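Local coordinates for tetratricopeptide TPR_2 repeat protein (Thermobaculum terrenum, PDB 5DJS), which is of unknown function but joins tetratricopeptide repeats to a GT-B-type fold of the glycosyl transferase 41 family and binds uridine-5'-diphosphate, at residues A[311-316]-A[428-433]; A[334-339]-A[401-406]; A[361-366]-A[407-412]; A[423-428]-A[433-438]. The protein carries 1 engineered substitution. All coordinates share one frame; numbering follows the deposited sequence.

In the fold
Interactions 2, 3 and 4 involve strands of one parallel sheet; interaction 1 joins a loop to a helix that packs on it. Interactions 2 and 4 are buried and both touch UDP. Interaction 2 is mainly apolar between its segments, with phosphate contacts to one side. Interaction 4 packs helix 423-430 on strand 435-438, while the other side of that helix holds the ribose and a phosphate. Interaction 1 uses the far end of the same helix, and its chemistry is an indole against prolines. Interactions 1 and 3 are only partly buried; interaction 3 adds a long ion pair. Interactions 2 and 3 start from neighbouring strands, 332-335 and 361-365. The Tyr407 side chain packs on Phe336 and Ala428 and so links all four.

Interaction 1: residues A[311-316]-A[428-433]; sequences CNPPPD and ALWMGV
Trp430, near the C-terminal end of helix 423-430, meets the proline-rich loop 311-316 with its indole. Its CB points toward the loop. With chi1 at -74°, CG lies beside the backbone N and anti to the carbonyl carbon, and the ring reaches across the loop. CG and CD2 come first, and Pro313 CB lies over them. This CB sits 3.7 Å from the centroid of the five-membered ring and almost on its normal, a CH-pi contact. CD1 is near the same CB and Cys311 O. NE1 donates a hydrogen bond of 2.7 Å to Cys311 O, with an N-H...O angle of 155°. The oxygen lies near the indole plane, so this bond helps to set how the ring is turned. CE2 and CZ2 meet Pro313 CA, 3.6 Å from CZ2, and CZ2 is also near Asn312 O. At the far rim CE3, CZ3 and CH2 lie under Pro314, whose CD is 3.7 Å from CZ3. Both prolines lie on one indole face. Arg400 also touches the Trp430 side chain, and Pro313 packs on helix 479-521. The helix ends here in a capped turn. Gly432, at positive phi, is the C-prime residue, with Val433 N bonded to Ala428 O (3.1 Å) and Gly432 N to Leu429 O (2.9 Å). These bonds define a Schellman motif in the UDP-binding domain.

Interaction 2: residues A[334-339]-A[401-406]; sequences GCFNRL and TDLLAT. With UDP (uridine-5'-diphosphate), chain E.
Phe336 projects from the end of strand 332-335 toward helix 400-405 and meets Leu403 and Thr406. With chi1 at -55° its CG is anti to the carbonyl carbon, beside the backbone N. CD2 then lies 4.0 Å from Leu403 CD1, and the two side chains run alongside each other with opposite directions. Leu403 has CG anti to its backbone N (chi1 -179°), and its two methyls have different partners. CD1 serves the Phe336 ring, while CD2 reaches UDP, 3.9 Å from C2'. Thr406 OG1 is 3.7 Å from Phe336 CE2. The Thr406 hydroxyl is held by the Leu403 carbonyl, with OG1 donating to Leu403 O at 2.8 Å. Two residues after the phenylalanine, Arg338 turns to the phosphate. Its chain bends at chi3 (-80°) and brings NE to UDP O1A, a 3.0 Å hydrogen bond at the edge of the guanidinium. The backbone N of Arg338 adds a weak bond to O2A. NH1 is hydrogen-bonded to Tyr123 OH. Ile365 packs against Phe336, Leu403 and Thr406. A loop leaving a strand tip and a nearby helix thus line one nucleotide pocket, as in GT-B folds.

Interaction 3: residues A[361-366]-A[407-412]; sequences RLRLIA and YNDIDV
Arg363 reaches from strand 361-365 across to Asp409 and Ile410. The setting is a Rossmann-like parallel sheet. The chain runs from strand 392-395 through helix 400-405 to strand 412-414, a beta-alpha-beta crossover that passes strands 361-365 and 332-335. Segment 407-412 is the last leg of this crossover. Arg363 lies on the strand face turned to it. Leu362 and Leu364 point to the other face, where helix 344-356 packs on them. With CG anti to the backbone N (chi1 -176°) and further bends at chi2 and chi3, the Arg363 chain turns its guanidinium to Asp409. NH2 comes to 3.6 Å from Asp409 OD2, a long salt bridge. The oxygen approaches at the guanidinium edge, and the two flat groups are nearly coplanar, 28° apart. Asp409 CB is equally near NH2, so the pair is packed as well as charged. Arg363 NE also has a weak, long ion pair with Glu393, and a second acid therefore probably shares its charge. Ile410 meets the same arginine in another way. Its side chain lies across the aliphatic part, with CD1 3.8 Å from Arg363 CB, and the same methyl sits over one face of the guanidinium. Val332 of the neighbouring strand touches both Arg363 and Ile410. The turn that presents Asp409 and Ile410 is closed by a backbone hydrogen bond of 3.0 Å from Ile410 N to Tyr407 O.

Interaction 4: residues A[423-428]-A[433-438]; sequences TTSLEA and VPVVTL. With UDP (uridine-5'-diphosphate), chain E.
UDP O1B is gripped by two backbone N-H groups from the first turn of helix 423-430, Thr424 N at 3.3 Å and, more weakly, Thr423 N at 3.2 Å. The start of a helix would probably favour the phosphate charge there. Thr423 also holds the ribose, with OG1 hydrogen-bonded to UDP O3', in a bond modelled short. One turn on, Glu427 stretches out past CG (chi2 172°) and brings its carboxylate to the ribose O2', with only weak, unsettled bonds to O3'. UDP O2' donates to OE2, in a bond modelled very short, so its exact length is doubtful. Arg400 forms a salt bridge with the same OE2 and probably offsets its charge. The side of the helix turned to strand 435-438 is mostly apolar. Val435 points toward the helix. Its CG1 is anti to the backbone N (chi1 -178°) and lies 4.1 Å from Ser425 OG. Its other methyl, CG2, packs 3.6 Å from Ala428 CB and 3.7 Å from Ser425 O. One side of the helix thus serves the nucleotide and another the sheet. The helix links strands 412-414 and 435-438 in a beta-alpha-beta unit. Ala413 of the first strand touches Ala428, Val433 and Val435, while helix 447-454 packs on Ser425 and Leu426 and on Thr437 of the second strand.

Interaction 1: residues A[311-316]-A[428-433]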
# COMPACT_ATOMS: atom_id res chain seq x y z
N CYS A 311 -13.45 -2.12 -9.59
CA CYS A 311 -14.27 -1.34 -8.64
C CYS A 311 -15.54 -2.03 -8.09
O CYS A 311 -16.31 -1.40 -7.34
CB CYS A 311 -14.65 -0.02 -9.30
SG CYS A 311 -13.23 0.98 -9.80
N ASN A 312 -15.78 -3.29 -8.43
CA ASN A 312 -16.96 -4.00 -7.91
C ASN A 312 -16.84 -4.24 -6.40
O ASN A 312 -15.80 -4.69 -5.93
CB ASN A 312 -17.19 -5.32 -8.66
CG ASN A 312 -16.08 -6.33 -8.43
OD1 ASN A 312 -14.92 -6.05 -8.69
ND2 ASN A 312 -16.43 -7.50 -7.91
N PRO A 313 -17.91 -3.96 -5.63
CA PRO A 313 -17.82 -4.04 -4.17
C PRO A 313 -17.99 -5.45 -3.64
O PRO A 313 -18.51 -6.30 -4.36
CB PRO A 313 -19.01 -3.20 -3.73
CG PRO A 313 -20.04 -3.53 -4.75
CD PRO A 313 -19.30 -3.70 -6.05
N PRO A 314 -17.61 -5.69 -2.38
CA PRO A 314 -17.83 -7.02 -1.81
C PRO A 314 -19.32 -7.31 -1.59
O PRO A 314 -20.15 -6.39 -1.63
CB PRO A 314 -17.06 -6.96 -0.48
CG PRO A 314 -17.06 -5.52 -0.12
CD PRO A 314 -16.96 -4.78 -1.42
N PRO A 315 -19.67 -8.59 -1.37
CA PRO A 315 -21.08 -8.93 -1.16
C PRO A 315 -21.64 -8.40 0.17
O PRO A 315 -22.79 -7.96 0.21
CB PRO A 315 -21.09 -10.47 -1.21
CG PRO A 315 -19.71 -10.86 -0.77
CD PRO A 315 -18.79 -9.77 -1.24
N ASP A 316 -20.83 -8.41 1.23
CA ASP A 316 -21.27 -8.01 2.59
C ASP A 316 -21.25 -6.48 2.83
O ASP A 316 -20.88 -6.03 3.92
CB ASP A 316 -20.45 -8.77 3.65
CG ASP A 316 -18.94 -8.43 3.62
OD1 ASP A 316 -18.44 -8.04 2.54
OD2 ASP A 316 -18.27 -8.56 4.66
N ALA A 428 -15.29 4.93 -0.01
CA ALA A 428 -16.18 6.07 0.18
C ALA A 428 -17.27 6.09 -0.89
O ALA A 428 -18.46 6.11 -0.57
CB ALA A 428 -15.40 7.38 0.17
N LEU A 429 -16.85 6.05 -2.15
CA LEU A 429 -17.79 6.02 -3.27
C LEU A 429 -18.79 4.87 -3.15
O LEU A 429 -19.98 5.07 -3.36
CB LEU A 429 -17.06 5.95 -4.62
CG LEU A 429 -16.05 7.04 -5.02
CD1 LEU A 429 -15.79 7.01 -6.52
CD2 LEU A 429 -16.48 8.44 -4.61
N TRP A 430 -18.33 3.67 -2.78
CA TRP A 430 -19.23 2.53 -2.53
C TRP A 430 -20.37 2.84 -1.54
O TRP A 430 -21.46 2.27 -1.65
CB TRP A 430 -18.46 1.30 -2.00
CG TRP A 430 -17.63 0.54 -3.01
CD1 TRP A 430 -17.75 0.55 -4.38
CD2 TRP A 430 -16.57 -0.38 -2.72
NE1 TRP A 430 -16.82 -0.29 -4.94
CE2 TRP A 430 -16.08 -0.87 -3.95
CE3 TRP A 430 -15.97 -0.83 -1.52
CZ2 TRP A 430 -15.02 -1.79 -4.02
CZ3 TRP A 430 -14.93 -1.75 -1.60
CH2 TRP A 430 -14.46 -2.22 -2.83
N MET A 431 -20.09 3.73 -0.57
CA MET A 431 -21.08 4.20 0.41
C MET A 431 -21.75 5.55 0.06
O MET A 431 -22.32 6.22 0.93
CB MET A 431 -20.40 4.29 1.79
CG MET A 431 -19.81 2.98 2.28
SD MET A 431 -21.00 1.62 2.32
CE MET A 431 -22.19 2.20 3.52
N GLY A 432 -21.70 5.93 -1.22
CA GLY A 432 -22.35 7.15 -1.67
C GLY A 432 -21.82 8.44 -1.09
O GLY A 432 -22.58 9.41 -0.99
N VAL A 433 -20.54 8.46 -0.71
CA VAL A 433 -19.88 9.65 -0.19
C VAL A 433 -18.93 10.16 -1.29
O VAL A 433 -18.10 9.39 -1.77
CB VAL A 433 -19.08 9.33 1.09
CG1 VAL A 433 -18.39 10.58 1.65
CG2 VAL A 433 -20.00 8.75 2.16

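Interaction 2: residues A[334-339]-A[401-406]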
# COMPACT_ATOMS: atom_id res chain seq x y z
N GLY A 334 -14.51 13.77 6.25
CA GLY A 334 -13.89 12.49 6.62
C GLY A 334 -12.65 12.14 5.81
O GLY A 334 -12.56 12.48 4.62
N CYS A 335 -11.68 11.50 6.47
CA CYS A 335 -10.47 10.98 5.79
C CYS A 335 -9.94 9.77 6.53
O CYS A 335 -9.32 9.90 7.57
CB CYS A 335 -9.38 12.04 5.69
SG CYS A 335 -7.87 11.38 4.94
N PHE A 336 -10.19 8.58 5.98
CA PHE A 336 -9.86 7.33 6.65
C PHE A 336 -8.55 6.71 6.15
O PHE A 336 -8.40 5.48 6.07
CB PHE A 336 -11.03 6.34 6.55
CG PHE A 336 -12.35 6.87 7.07
CD1 PHE A 336 -12.43 7.96 7.95
CD2 PHE A 336 -13.53 6.24 6.69
CE1 PHE A 336 -13.66 8.42 8.40
CE2 PHE A 336 -14.76 6.69 7.14
CZ PHE A 336 -14.82 7.78 8.00
N ASN A 337 -7.58 7.57 5.87
CA ASN A 337 -6.27 7.17 5.35
C ASN A 337 -5.20 7.01 6.45
O ASN A 337 -5.28 7.61 7.53
CB ASN A 337 -5.81 8.19 4.31
CG ASN A 337 -6.54 8.03 2.99
OD1 ASN A 337 -6.62 6.94 2.47
ND2 ASN A 337 -7.07 9.12 2.45
N ARG A 338 -4.21 6.17 6.14
CA ARG A 338 -3.00 5.98 6.95
C ARG A 338 -2.38 7.31 7.36
O ARG A 338 -2.39 8.28 6.58
CB ARG A 338 -1.93 5.19 6.16
CG ARG A 338 -2.28 3.73 5.90
CD ARG A 338 -1.11 2.94 5.31
NE ARG A 338 -0.92 3.13 3.85
CZ ARG A 338 0.15 3.67 3.26
NH1 ARG A 338 1.18 4.12 3.97
NH2 ARG A 338 0.20 3.77 1.94
N LEU A 339 -1.79 7.35 8.56
CA LEU A 339 -1.25 8.59 9.11
C LEU A 339 -0.03 9.12 8.35
O LEU A 339 0.21 10.33 8.33
CB LEU A 339 -0.95 8.43 10.59
CG LEU A 339 -2.19 8.10 11.45
CD1 LEU A 339 -1.78 7.84 12.89
CD2 LEU A 339 -3.26 9.19 11.40
N THR A 401 -16.22 -3.90 7.48
CA THR A 401 -17.64 -3.50 7.35
C THR A 401 -18.07 -2.46 8.38
O THR A 401 -18.93 -1.63 8.08
CB THR A 401 -18.62 -4.70 7.44
OG1 THR A 401 -18.38 -5.42 8.65
CG2 THR A 401 -18.47 -5.63 6.23
N ASP A 402 -17.48 -2.50 9.58
CA ASP A 402 -17.70 -1.46 10.58
C ASP A 402 -17.20 -0.10 10.08
O ASP A 402 -17.85 0.92 10.33
CB ASP A 402 -17.04 -1.81 11.93
CG ASP A 402 -17.75 -2.96 12.66
OD1 ASP A 402 -18.58 -3.65 12.05
OD2 ASP A 402 -17.46 -3.17 13.86
N LEU A 403 -16.07 -0.09 9.38
CA LEU A 403 -15.51 1.16 8.83
C LEU A 403 -16.34 1.67 7.66
O LEU A 403 -16.63 2.87 7.59
CB LEU A 403 -14.06 0.97 8.38
CG LEU A 403 -13.35 2.21 7.80
CD1 LEU A 403 -12.69 3.06 8.89
CD2 LEU A 403 -12.33 1.81 6.75
N LEU A 404 -16.70 0.78 6.75
CA LEU A 404 -17.64 1.11 5.67
C LEU A 404 -18.93 1.77 6.22
O LEU A 404 -19.40 2.78 5.69
CB LEU A 404 -17.98 -0.15 4.86
CG LEU A 404 -17.26 -0.52 3.55
CD1 LEU A 404 -16.08 0.36 3.20
CD2 LEU A 404 -16.85 -1.99 3.57
N ALA A 405 -19.48 1.19 7.28
CA ALA A 405 -20.71 1.69 7.90
C ALA A 405 -20.59 3.12 8.43
O ALA A 405 -21.57 3.86 8.38
CB ALA A 405 -21.18 0.74 9.01
N THR A 406 -19.40 3.53 8.91
CA THR A 406 -19.20 4.91 9.43
C THR A 406 -19.12 5.97 8.33
O THR A 406 -19.07 7.15 8.65
CB THR A 406 -17.94 5.06 10.34
OG1 THR A 406 -16.75 4.84 9.58
CG2 THR A 406 -17.99 4.12 11.55
N1 UDP E . -9.00 -0.31 7.10
C2 UDP E . -9.60 -0.91 8.25
N3 UDP E . -9.66 -0.23 9.40
C4 UDP E . -9.18 1.02 9.50
C5 UDP E . -8.60 1.64 8.41
C6 UDP E . -8.52 0.95 7.21
O2 UDP E . -10.06 -2.08 8.20
O4 UDP E . -9.25 1.63 10.58
C1' UDP E . -8.93 -1.05 5.82
C2' UDP E . -9.78 -0.34 4.78
O2' UDP E . -10.53 -1.34 4.10
C3' UDP E . -8.77 0.41 3.92
C4' UDP E . -7.45 -0.34 4.09
O4' UDP E . -7.60 -1.13 5.28
O3' UDP E . -9.16 0.48 2.55
C5' UDP E . -6.19 0.51 4.23
O5' UDP E . -6.24 1.71 3.46
PA UDP E . -5.15 2.88 3.74
O1A UDP E . -3.79 2.28 3.48
O2A UDP E . -5.47 3.48 5.09
O3A UDP E . -5.41 4.06 2.66
PB UDP E . -5.44 3.84 1.06
O1B UDP E . -6.34 2.67 0.81
O2B UDP E . -6.05 5.10 0.55
O3B UDP E . -4.00 3.64 0.66

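Interaction 3: residues A[361-366]-A[407-412]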
# COMPACT_ATOMS: atom_id res chain seq x y z
N ARG A 361 -16.88 19.60 11.13
CA ARG A 361 -16.04 18.71 11.92
C ARG A 361 -15.30 17.78 10.97
O ARG A 361 -15.83 17.44 9.92
CB ARG A 361 -16.90 17.89 12.88
CG ARG A 361 -17.67 18.73 13.89
CD ARG A 361 -18.69 17.91 14.66
NE ARG A 361 -18.09 16.84 15.46
CZ ARG A 361 -17.39 17.02 16.59
NH1 ARG A 361 -17.16 18.23 17.10
NH2 ARG A 361 -16.89 15.96 17.23
N LEU A 362 -14.07 17.39 11.33
CA LEU A 362 -13.25 16.45 10.55
C LEU A 362 -13.06 15.14 11.30
O LEU A 362 -12.71 15.14 12.48
CB LEU A 362 -11.89 17.05 10.23
CG LEU A 362 -10.90 16.20 9.43
CD1 LEU A 362 -11.45 15.81 8.06
CD2 LEU A 362 -9.60 16.97 9.26
N ARG A 363 -13.28 14.03 10.60
CA ARG A 363 -13.29 12.69 11.18
C ARG A 363 -12.18 11.84 10.57
O ARG A 363 -12.26 11.44 9.41
CB ARG A 363 -14.65 12.05 10.88
CG ARG A 363 -14.87 10.68 11.50
CD ARG A 363 -15.65 10.75 12.80
NE ARG A 363 -16.64 9.68 12.89
CZ ARG A 363 -17.94 9.79 12.59
NH1 ARG A 363 -18.48 10.95 12.17
NH2 ARG A 363 -18.73 8.72 12.71
N LEU A 364 -11.14 11.55 11.35
CA LEU A 364 -10.04 10.68 10.91
C LEU A 364 -10.15 9.32 11.59
O LEU A 364 -10.48 9.24 12.78
CB LEU A 364 -8.68 11.30 11.22
CG LEU A 364 -8.45 12.74 10.79
CD1 LEU A 364 -7.03 13.17 11.14
CD2 LEU A 364 -8.70 12.92 9.30
N ILE A 365 -9.90 8.27 10.82
CA ILE A 365 -9.86 6.90 11.35
C ILE A 365 -8.66 6.20 10.75
O ILE A 365 -8.57 6.05 9.52
CB ILE A 365 -11.13 6.10 11.01
CG1 ILE A 365 -12.39 6.79 11.54
CG2 ILE A 365 -11.03 4.70 11.60
CD1 ILE A 365 -13.68 6.24 10.96
N ALA A 366 -7.76 5.75 11.61
CA ALA A 366 -6.48 5.17 11.18
C ALA A 366 -5.79 4.45 12.34
O ALA A 366 -6.17 4.61 13.51
CB ALA A 366 -5.57 6.24 10.61
N TYR A 407 -19.07 5.58 7.06
CA TYR A 407 -19.26 6.54 5.97
C TYR A 407 -20.68 7.13 5.92
O TYR A 407 -20.87 8.24 5.40
CB TYR A 407 -18.92 5.93 4.61
CG TYR A 407 -17.46 6.00 4.25
CD1 TYR A 407 -16.88 7.20 3.86
CD2 TYR A 407 -16.66 4.85 4.28
CE1 TYR A 407 -15.54 7.27 3.51
CE2 TYR A 407 -15.31 4.91 3.93
CZ TYR A 407 -14.76 6.12 3.55
OH TYR A 407 -13.44 6.18 3.21
N ASN A 408 -21.65 6.40 6.46
CA ASN A 408 -23.03 6.91 6.60
C ASN A 408 -23.11 8.20 7.41
O ASN A 408 -23.99 9.02 7.14
CB ASN A 408 -23.94 5.86 7.24
CG ASN A 408 -24.33 4.74 6.28
OD1 ASN A 408 -24.46 4.97 5.08
ND2 ASN A 408 -24.54 3.54 6.81
N ASP A 409 -22.20 8.36 8.37
CA ASP A 409 -22.09 9.58 9.18
C ASP A 409 -21.16 10.66 8.59
O ASP A 409 -20.90 11.65 9.26
CB ASP A 409 -21.65 9.22 10.60
CG ASP A 409 -22.55 8.16 11.25
OD1 ASP A 409 -23.74 8.04 10.88
OD2 ASP A 409 -22.06 7.43 12.14
N ILE A 410 -20.71 10.48 7.34
CA ILE A 410 -19.80 11.42 6.66
C ILE A 410 -20.50 12.00 5.44
O ILE A 410 -21.05 11.26 4.63
CB ILE A 410 -18.50 10.72 6.17
CG1 ILE A 410 -17.78 10.00 7.31
CG2 ILE A 410 -17.55 11.71 5.48
CD1 ILE A 410 -17.27 10.90 8.42
N ASP A 411 -20.41 13.32 5.28
CA ASP A 411 -21.03 14.01 4.15
C ASP A 411 -20.09 14.07 2.94
O ASP A 411 -20.52 13.88 1.80
CB ASP A 411 -21.43 15.43 4.55
CG ASP A 411 -22.35 15.45 5.75
OD1 ASP A 411 -23.44 14.85 5.65
OD2 ASP A 411 -21.98 16.05 6.79
N VAL A 412 -18.82 14.37 3.20
CA VAL A 412 -17.79 14.53 2.17
C VAL A 412 -16.49 13.87 2.65
O VAL A 412 -16.10 14.05 3.81
CB VAL A 412 -17.50 16.03 1.92
CG1 VAL A 412 -16.35 16.22 0.94
CG2 VAL A 412 -18.76 16.74 1.45

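Interaction 4: residues A[423-428]-A[433-438]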
# COMPACT_ATOMS: atom_id res chain seq x y z
N THR A 423 -7.87 2.80 -2.02
CA THR A 423 -8.95 1.91 -1.62
C THR A 423 -9.90 2.61 -0.64
O THR A 423 -11.10 2.32 -0.66
CB THR A 423 -8.50 0.47 -1.19
OG1 THR A 423 -9.08 0.13 0.07
CG2 THR A 423 -6.99 0.28 -1.13
N THR A 424 -9.41 3.57 0.15
CA THR A 424 -10.31 4.35 1.03
C THR A 424 -11.23 5.22 0.19
O THR A 424 -12.41 5.38 0.50
CB THR A 424 -9.58 5.24 2.07
OG1 THR A 424 -8.86 6.28 1.41
CG2 THR A 424 -8.65 4.44 2.96
N SER A 425 -10.69 5.79 -0.89
CA SER A 425 -11.51 6.60 -1.80
C SER A 425 -12.59 5.77 -2.48
O SER A 425 -13.75 6.20 -2.56
CB SER A 425 -10.63 7.26 -2.86
OG SER A 425 -9.57 7.92 -2.21
N LEU A 426 -12.21 4.58 -2.95
CA LEU A 426 -13.16 3.66 -3.56
C LEU A 426 -14.21 3.22 -2.54
O LEU A 426 -15.40 3.17 -2.85
CB LEU A 426 -12.44 2.45 -4.15
CG LEU A 426 -13.32 1.38 -4.79
CD1 LEU A 426 -14.03 1.90 -6.02
CD2 LEU A 426 -12.46 0.18 -5.14
N GLU A 427 -13.78 2.94 -1.31
CA GLU A 427 -14.70 2.58 -0.24
C GLU A 427 -15.73 3.67 0.04
O GLU A 427 -16.89 3.36 0.31
CB GLU A 427 -13.94 2.24 1.04
CG GLU A 427 -13.27 0.87 1.00
CD GLU A 427 -12.36 0.61 2.18
OE1 GLU A 427 -11.96 1.57 2.88
OE2 GLU A 427 -12.05 -0.57 2.39
N ALA A 428 -15.29 4.93 -0.01
CA ALA A 428 -16.18 6.07 0.18
C ALA A 428 -17.27 6.09 -0.89
O ALA A 428 -18.46 6.11 -0.57
CB ALA A 428 -15.40 7.38 0.17
N VAL A 433 -20.54 8.46 -0.71
CA VAL A 433 -19.88 9.65 -0.19
C VAL A 433 -18.93 10.16 -1.29
O VAL A 433 -18.10 9.39 -1.77
CB VAL A 433 -19.08 9.33 1.09
CG1 VAL A 433 -18.39 10.58 1.65
CG2 VAL A 433 -20.00 8.75 2.16
N PRO A 434 -19.06 11.44 -1.68
CA PRO A 434 -18.10 12.00 -2.63
C PRO A 434 -16.72 12.23 -2.00
O PRO A 434 -16.61 12.35 -0.77
CB PRO A 434 -18.73 13.34 -3.05
CG PRO A 434 -19.82 13.62 -2.08
CD PRO A 434 -19.97 12.47 -1.15
N VAL A 435 -15.69 12.28 -2.85
CA VAL A 435 -14.30 12.41 -2.44
C VAL A 435 -13.67 13.58 -3.18
O VAL A 435 -13.71 13.61 -4.41
CB VAL A 435 -13.50 11.13 -2.77
CG1 VAL A 435 -12.05 11.24 -2.31
CG2 VAL A 435 -14.15 9.90 -2.15
N VAL A 436 -13.09 14.53 -2.43
CA VAL A 436 -12.34 15.64 -3.03
C VAL A 436 -10.85 15.26 -3.03
O VAL A 436 -10.36 14.70 -2.05
CB VAL A 436 -12.54 16.95 -2.24
CG1 VAL A 436 -11.93 18.13 -2.98
CG2 VAL A 436 -14.03 17.20 -1.97
N THR A 437 -10.16 15.55 -4.14
CA THR A 437 -8.74 15.20 -4.31
C THR A 437 -7.99 16.30 -5.03
O THR A 437 -8.60 17.13 -5.71
CB THR A 437 -8.53 13.93 -5.16
OG1 THR A 437 -8.84 14.20 -6.54
CG2 THR A 437 -9.43 12.82 -4.71
N LEU A 438 -6.66 16.29 -4.89
CA LEU A 438 -5.77 17.01 -5.79
C LEU A 438 -5.20 16.02 -6.82
O LEU A 438 -4.77 14.92 -6.47
CB LEU A 438 -4.64 17.68 -5.01
CG LEU A 438 -3.58 18.46 -5.82
CD1 LEU A 438 -4.19 19.65 -6.54
CD2 LEU A 438 -2.42 18.92 -4.94
N1 UDP E . -9.00 -0.31 7.10
C2 UDP E . -9.60 -0.91 8.25
N3 UDP E . -9.66 -0.23 9.40
C4 UDP E . -9.18 1.02 9.50
C5 UDP E . -8.60 1.64 8.41
C6 UDP E . -8.52 0.95 7.21
O2 UDP E . -10.06 -2.08 8.20
O4 UDP E . -9.25 1.63 10.58
C1' UDP E . -8.93 -1.05 5.82
C2' UDP E . -9.78 -0.34 4.78
O2' UDP E . -10.53 -1.34 4.10
C3' UDP E . -8.77 0.41 3.92
C4' UDP E . -7.45 -0.34 4.09
O4' UDP E . -7.60 -1.13 5.28
O3' UDP E . -9.16 0.48 2.55
C5' UDP E . -6.19 0.51 4.23
O5' UDP E . -6.24 1.71 3.46
PA UDP E . -5.15 2.88 3.74
O1A UDP E . -3.79 2.28 3.48
O2A UDP E . -5.47 3.48 5.09
O3A UDP E . -5.41 4.06 2.66
PB UDP E . -5.44 3.84 1.06
O1B UDP E . -6.34 2.67 0.81
O2B UDP E . -6.05 5.10 0.55
O3B UDP E . -4.00 3.64 0.66